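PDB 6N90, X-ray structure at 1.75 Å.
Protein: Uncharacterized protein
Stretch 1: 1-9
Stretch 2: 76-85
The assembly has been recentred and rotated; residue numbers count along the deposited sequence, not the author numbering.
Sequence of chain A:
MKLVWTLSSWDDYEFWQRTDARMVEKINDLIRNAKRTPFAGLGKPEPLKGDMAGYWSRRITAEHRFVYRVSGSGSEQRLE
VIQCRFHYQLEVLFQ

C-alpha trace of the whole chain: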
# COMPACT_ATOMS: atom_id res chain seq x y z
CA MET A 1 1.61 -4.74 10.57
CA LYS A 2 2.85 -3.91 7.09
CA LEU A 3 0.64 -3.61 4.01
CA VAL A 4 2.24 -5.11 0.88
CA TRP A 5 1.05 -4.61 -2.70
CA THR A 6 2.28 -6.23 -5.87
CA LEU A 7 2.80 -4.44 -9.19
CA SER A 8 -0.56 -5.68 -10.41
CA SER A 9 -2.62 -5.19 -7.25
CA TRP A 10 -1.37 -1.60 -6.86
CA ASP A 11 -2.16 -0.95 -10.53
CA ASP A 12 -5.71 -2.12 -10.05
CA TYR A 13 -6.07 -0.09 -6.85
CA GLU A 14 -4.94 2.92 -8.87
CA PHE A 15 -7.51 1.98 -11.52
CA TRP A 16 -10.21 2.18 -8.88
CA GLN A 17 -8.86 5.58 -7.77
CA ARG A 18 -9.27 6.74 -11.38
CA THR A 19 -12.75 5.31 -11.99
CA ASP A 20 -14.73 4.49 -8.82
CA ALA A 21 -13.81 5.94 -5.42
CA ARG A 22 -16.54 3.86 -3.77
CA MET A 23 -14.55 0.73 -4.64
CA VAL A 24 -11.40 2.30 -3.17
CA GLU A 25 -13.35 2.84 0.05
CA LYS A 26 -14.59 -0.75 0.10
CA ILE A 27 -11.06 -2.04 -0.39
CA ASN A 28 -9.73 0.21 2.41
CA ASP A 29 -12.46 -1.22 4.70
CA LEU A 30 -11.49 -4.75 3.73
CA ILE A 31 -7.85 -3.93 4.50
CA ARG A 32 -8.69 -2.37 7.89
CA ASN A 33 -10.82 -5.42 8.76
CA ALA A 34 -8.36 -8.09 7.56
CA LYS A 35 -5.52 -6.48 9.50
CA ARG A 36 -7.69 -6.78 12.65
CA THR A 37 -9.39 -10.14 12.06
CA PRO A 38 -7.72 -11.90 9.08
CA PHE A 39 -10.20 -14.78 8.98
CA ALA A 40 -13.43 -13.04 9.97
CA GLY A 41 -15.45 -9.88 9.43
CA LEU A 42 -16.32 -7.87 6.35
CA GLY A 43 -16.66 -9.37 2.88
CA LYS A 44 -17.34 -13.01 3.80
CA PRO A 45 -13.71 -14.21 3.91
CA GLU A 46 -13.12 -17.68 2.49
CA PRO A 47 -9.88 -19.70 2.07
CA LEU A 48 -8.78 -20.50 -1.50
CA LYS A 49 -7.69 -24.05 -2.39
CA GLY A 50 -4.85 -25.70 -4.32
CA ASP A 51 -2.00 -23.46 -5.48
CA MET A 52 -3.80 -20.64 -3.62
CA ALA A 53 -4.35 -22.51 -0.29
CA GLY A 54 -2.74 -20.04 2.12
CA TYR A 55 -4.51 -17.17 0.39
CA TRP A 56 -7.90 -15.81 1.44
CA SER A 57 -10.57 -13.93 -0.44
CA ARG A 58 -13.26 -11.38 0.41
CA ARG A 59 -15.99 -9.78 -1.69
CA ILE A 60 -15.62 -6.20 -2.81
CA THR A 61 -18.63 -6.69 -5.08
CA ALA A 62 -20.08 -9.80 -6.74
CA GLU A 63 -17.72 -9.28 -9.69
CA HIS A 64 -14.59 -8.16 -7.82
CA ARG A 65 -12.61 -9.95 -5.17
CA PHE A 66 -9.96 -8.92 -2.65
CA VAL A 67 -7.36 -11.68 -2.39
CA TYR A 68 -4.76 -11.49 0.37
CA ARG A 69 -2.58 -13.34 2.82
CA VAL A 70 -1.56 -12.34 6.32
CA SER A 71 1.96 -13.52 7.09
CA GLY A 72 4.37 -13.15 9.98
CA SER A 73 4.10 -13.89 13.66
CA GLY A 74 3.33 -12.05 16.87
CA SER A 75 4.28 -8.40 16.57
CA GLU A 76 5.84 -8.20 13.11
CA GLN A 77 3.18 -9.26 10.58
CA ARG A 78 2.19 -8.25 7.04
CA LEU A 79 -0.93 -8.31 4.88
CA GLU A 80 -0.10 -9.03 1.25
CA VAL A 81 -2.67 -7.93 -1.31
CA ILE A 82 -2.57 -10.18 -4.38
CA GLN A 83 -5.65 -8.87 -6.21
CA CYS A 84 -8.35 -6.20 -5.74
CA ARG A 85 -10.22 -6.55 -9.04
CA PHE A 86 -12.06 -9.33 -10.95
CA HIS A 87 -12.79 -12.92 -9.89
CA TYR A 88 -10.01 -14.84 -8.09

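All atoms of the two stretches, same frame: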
# COMPACT_ATOMS: atom_id res chain seq x y z
N MET A 1 2.41 -4.16 11.65
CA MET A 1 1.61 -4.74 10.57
C MET A 1 1.80 -3.97 9.27
O MET A 1 1.26 -2.88 9.10
CB MET A 1 0.13 -4.77 10.95
CG MET A 1 -0.82 -5.17 9.83
SD MET A 1 -0.79 -6.93 9.41
CE MET A 1 -1.39 -7.64 10.95
N LYS A 2 2.59 -4.54 8.37
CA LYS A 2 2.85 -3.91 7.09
C LYS A 2 1.78 -4.28 6.07
O LYS A 2 1.15 -5.32 6.17
CB LYS A 2 4.25 -4.28 6.59
CG LYS A 2 5.33 -3.89 7.59
CD LYS A 2 6.75 -3.87 7.02
CE LYS A 2 7.67 -3.20 8.06
NZ LYS A 2 9.05 -2.98 7.57
N LEU A 3 1.57 -3.38 5.10
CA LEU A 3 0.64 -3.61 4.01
C LEU A 3 1.48 -3.71 2.74
O LEU A 3 2.18 -2.78 2.39
CB LEU A 3 -0.39 -2.47 3.93
CG LEU A 3 -1.35 -2.51 2.75
CD1 LEU A 3 -2.21 -3.73 2.80
CD2 LEU A 3 -2.25 -1.26 2.82
N VAL A 4 1.43 -4.86 2.08
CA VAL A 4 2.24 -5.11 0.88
C VAL A 4 1.40 -5.29 -0.39
O VAL A 4 0.51 -6.12 -0.45
CB VAL A 4 3.11 -6.38 1.07
CG1 VAL A 4 4.00 -6.54 -0.13
CG2 VAL A 4 3.91 -6.27 2.36
N TRP A 5 1.67 -4.46 -1.39
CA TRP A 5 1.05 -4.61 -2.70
C TRP A 5 2.02 -5.14 -3.73
O TRP A 5 3.19 -4.82 -3.72
CB TRP A 5 0.55 -3.27 -3.23
CG TRP A 5 -0.34 -2.54 -2.30
CD1 TRP A 5 0.05 -1.76 -1.24
CD2 TRP A 5 -1.76 -2.45 -2.38
NE1 TRP A 5 -1.07 -1.20 -0.64
CE2 TRP A 5 -2.19 -1.62 -1.32
CE3 TRP A 5 -2.72 -3.01 -3.23
CZ2 TRP A 5 -3.53 -1.33 -1.10
CZ3 TRP A 5 -4.06 -2.71 -3.01
CH2 TRP A 5 -4.45 -1.89 -1.94
N THR A 6 1.50 -5.88 -4.70
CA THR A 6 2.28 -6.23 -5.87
C THR A 6 2.16 -5.16 -6.95
O THR A 6 1.39 -4.21 -6.81
CB THR A 6 1.83 -7.57 -6.44
OG1 THR A 6 0.46 -7.47 -6.86
CG2 THR A 6 1.95 -8.64 -5.35
N LEU A 7 2.93 -5.32 -8.03
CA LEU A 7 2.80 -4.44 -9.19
C LEU A 7 1.36 -4.43 -9.67
O LEU A 7 0.77 -3.36 -9.86
CB LEU A 7 3.73 -4.88 -10.32
CG LEU A 7 5.22 -4.54 -10.18
CD1 LEU A 7 6.01 -5.07 -11.37
CD2 LEU A 7 5.42 -3.03 -10.02
N SER A 8 0.78 -5.61 -9.84
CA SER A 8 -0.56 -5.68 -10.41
C SER A 8 -1.67 -5.24 -9.45
O SER A 8 -2.64 -4.60 -9.87
CB SER A 8 -0.86 -7.10 -10.94
OG SER A 8 -0.87 -8.04 -9.89
N SER A 9 -1.55 -5.57 -8.16
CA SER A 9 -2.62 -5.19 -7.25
C SER A 9 -2.61 -3.67 -7.03
O SER A 9 -3.67 -3.03 -6.93
CB SER A 9 -2.56 -5.97 -5.91
OG SER A 9 -1.44 -5.62 -5.11
N GLU A 76 5.37 -8.64 14.41
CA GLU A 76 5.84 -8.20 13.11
C GLU A 76 5.18 -9.02 12.00
O GLU A 76 5.74 -10.02 11.56
CB GLU A 76 7.37 -8.30 13.02
CG GLU A 76 7.97 -7.61 11.80
CD GLU A 76 9.48 -7.46 11.90
OE1 GLU A 76 9.98 -7.32 13.04
OE2 GLU A 76 10.16 -7.46 10.85
N GLN A 77 3.98 -8.58 11.60
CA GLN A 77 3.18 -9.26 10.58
C GLN A 77 3.04 -8.41 9.33
O GLN A 77 3.41 -7.23 9.32
CB GLN A 77 1.79 -9.61 11.13
CG GLN A 77 1.79 -10.44 12.40
CD GLN A 77 0.39 -10.80 12.87
OE1 GLN A 77 -0.58 -10.71 12.11
NE2 GLN A 77 0.27 -11.21 14.14
N ARG A 78 2.50 -9.01 8.27
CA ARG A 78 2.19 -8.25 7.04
C ARG A 78 0.94 -8.79 6.35
O ARG A 78 0.62 -9.98 6.44
CB ARG A 78 3.38 -8.28 6.07
CG ARG A 78 3.71 -9.69 5.55
CD ARG A 78 5.01 -9.72 4.74
NE ARG A 78 5.22 -11.03 4.12
CZ ARG A 78 5.82 -12.06 4.72
NH1 ARG A 78 6.29 -11.95 5.95
NH2 ARG A 78 5.96 -13.21 4.07
N LEU A 79 0.18 -7.90 5.72
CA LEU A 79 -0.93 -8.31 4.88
C LEU A 79 -0.48 -8.07 3.46
O LEU A 79 -0.12 -6.95 3.11
CB LEU A 79 -2.20 -7.51 5.17
CG LEU A 79 -3.45 -8.04 4.45
CD1 LEU A 79 -4.69 -7.78 5.28
CD2 LEU A 79 -3.60 -7.37 3.10
N GLU A 80 -0.50 -9.13 2.65
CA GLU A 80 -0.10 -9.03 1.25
C GLU A 80 -1.35 -9.02 0.40
O GLU A 80 -2.12 -9.98 0.45
CB GLU A 80 0.77 -10.22 0.82
CG GLU A 80 2.23 -10.20 1.21
CD GLU A 80 2.91 -11.50 0.81
OE1 GLU A 80 3.77 -11.47 -0.09
OE2 GLU A 80 2.56 -12.55 1.39
N VAL A 81 -1.55 -7.96 -0.38
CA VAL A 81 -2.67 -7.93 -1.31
C VAL A 81 -2.23 -8.45 -2.68
O VAL A 81 -1.33 -7.89 -3.30
CB VAL A 81 -3.24 -6.51 -1.48
CG1 VAL A 81 -4.45 -6.52 -2.46
CG2 VAL A 81 -3.58 -5.93 -0.12
N ILE A 82 -2.90 -9.50 -3.13
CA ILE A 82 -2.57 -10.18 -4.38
C ILE A 82 -3.44 -9.66 -5.52
O ILE A 82 -2.98 -9.52 -6.65
CB ILE A 82 -2.75 -11.71 -4.22
CG1 ILE A 82 -2.00 -12.19 -2.98
CG2 ILE A 82 -2.26 -12.45 -5.46
CD1 ILE A 82 -0.55 -11.79 -2.96
N GLN A 83 -4.71 -9.38 -5.21
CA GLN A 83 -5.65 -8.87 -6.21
C GLN A 83 -6.71 -7.99 -5.56
O GLN A 83 -7.08 -8.23 -4.42
CB GLN A 83 -6.28 -10.07 -6.96
CG GLN A 83 -7.75 -9.98 -7.33
CD GLN A 83 -8.28 -11.30 -7.90
OE1 GLN A 83 -7.52 -12.26 -8.12
NE2 GLN A 83 -9.58 -11.36 -8.12
N CYS A 84 -7.21 -6.96 -6.25
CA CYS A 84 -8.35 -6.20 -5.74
C CYS A 84 -9.27 -5.81 -6.90
O CYS A 84 -9.83 -4.70 -6.96
CB CYS A 84 -7.88 -4.96 -4.95
SG CYS A 84 -7.05 -3.71 -5.96
N ARG A 85 -9.43 -6.75 -7.83
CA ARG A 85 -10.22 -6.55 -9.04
C ARG A 85 -10.47 -7.91 -9.69
O ARG A 85 -9.59 -8.76 -9.67
CB ARG A 85 -9.49 -5.61 -10.01
CG ARG A 85 -10.33 -5.08 -11.16
CD ARG A 85 -9.52 -4.05 -11.95
NE ARG A 85 -10.19 -3.64 -13.19
CZ ARG A 85 -9.54 -3.17 -14.25
NH1 ARG A 85 -8.23 -3.06 -14.25
NH2 ARG A 85 -10.22 -2.83 -15.33
O HOH W 1 1.49 -8.15 -2.11
O HOH W 2 -0.44 -9.85 -7.60
O HOH W 3 -3.34 -8.38 -9.05

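Three residues cover the most surface here: Val 81, Met 1 and Val 4, each burying roughly 75 Å² against the opposing stretch. Val 4 and Val 81 belong to two parallel paired strands, and Met 1 lies just before the first of them; the backbone sets their places. Lys 2 N donates to Gln 77 O at 3.0 Å, and Leu 79 N returns a bond to Lys 2 O at 2.8 Å. The pattern then repeats two residues on, with Val 4 N to Leu 79 O and Val 81 N to Val 4 O, both 2.8 Å. Val 4 thus uses both its amide and its carbonyl on the partner strand, the usual economy of parallel pairing.

Its side chain shares a face with Lys 2, Arg 78 and Glu 80. Val 4 CB lies 3.9 Å from Glu 80 CG, so the aliphatic part of an acidic side chain serves as packing surface.

Val 81 works on the other face, among Leu 3, Leu 79 and Trp 5. Its CG2 is 3.9 Å from Leu 3 CD1 and lies over one face of the Trp 5 ring, while its CG1 is 3.9 Å from Trp 5 CZ3. Cys 84 SG approaches the same ring at its edge. The carbonyl of Val 81 is also used: Ser 9 OG donates to Val 81 O at 2.9 Å, tying the first helical turn to the strand. That turn is capped by Thr 6, whose OG1 accepts from Ser 9 N at 3.1 Å, while Thr 6 N donates to Ser 9 OG at 3.0 Å. One serine hydroxyl therefore joins cap and strand. A water bridges Val 4 O and Val 81 O.

At the other end of the contact, the CA-to-CB bond of Met 1 points sideways, but its side chain, with chi2 and chi3 both p, reaches across, so that SD comes within 3.9 Å of Leu 79 N and CE within 3.4 Å of Gln 77 OE1.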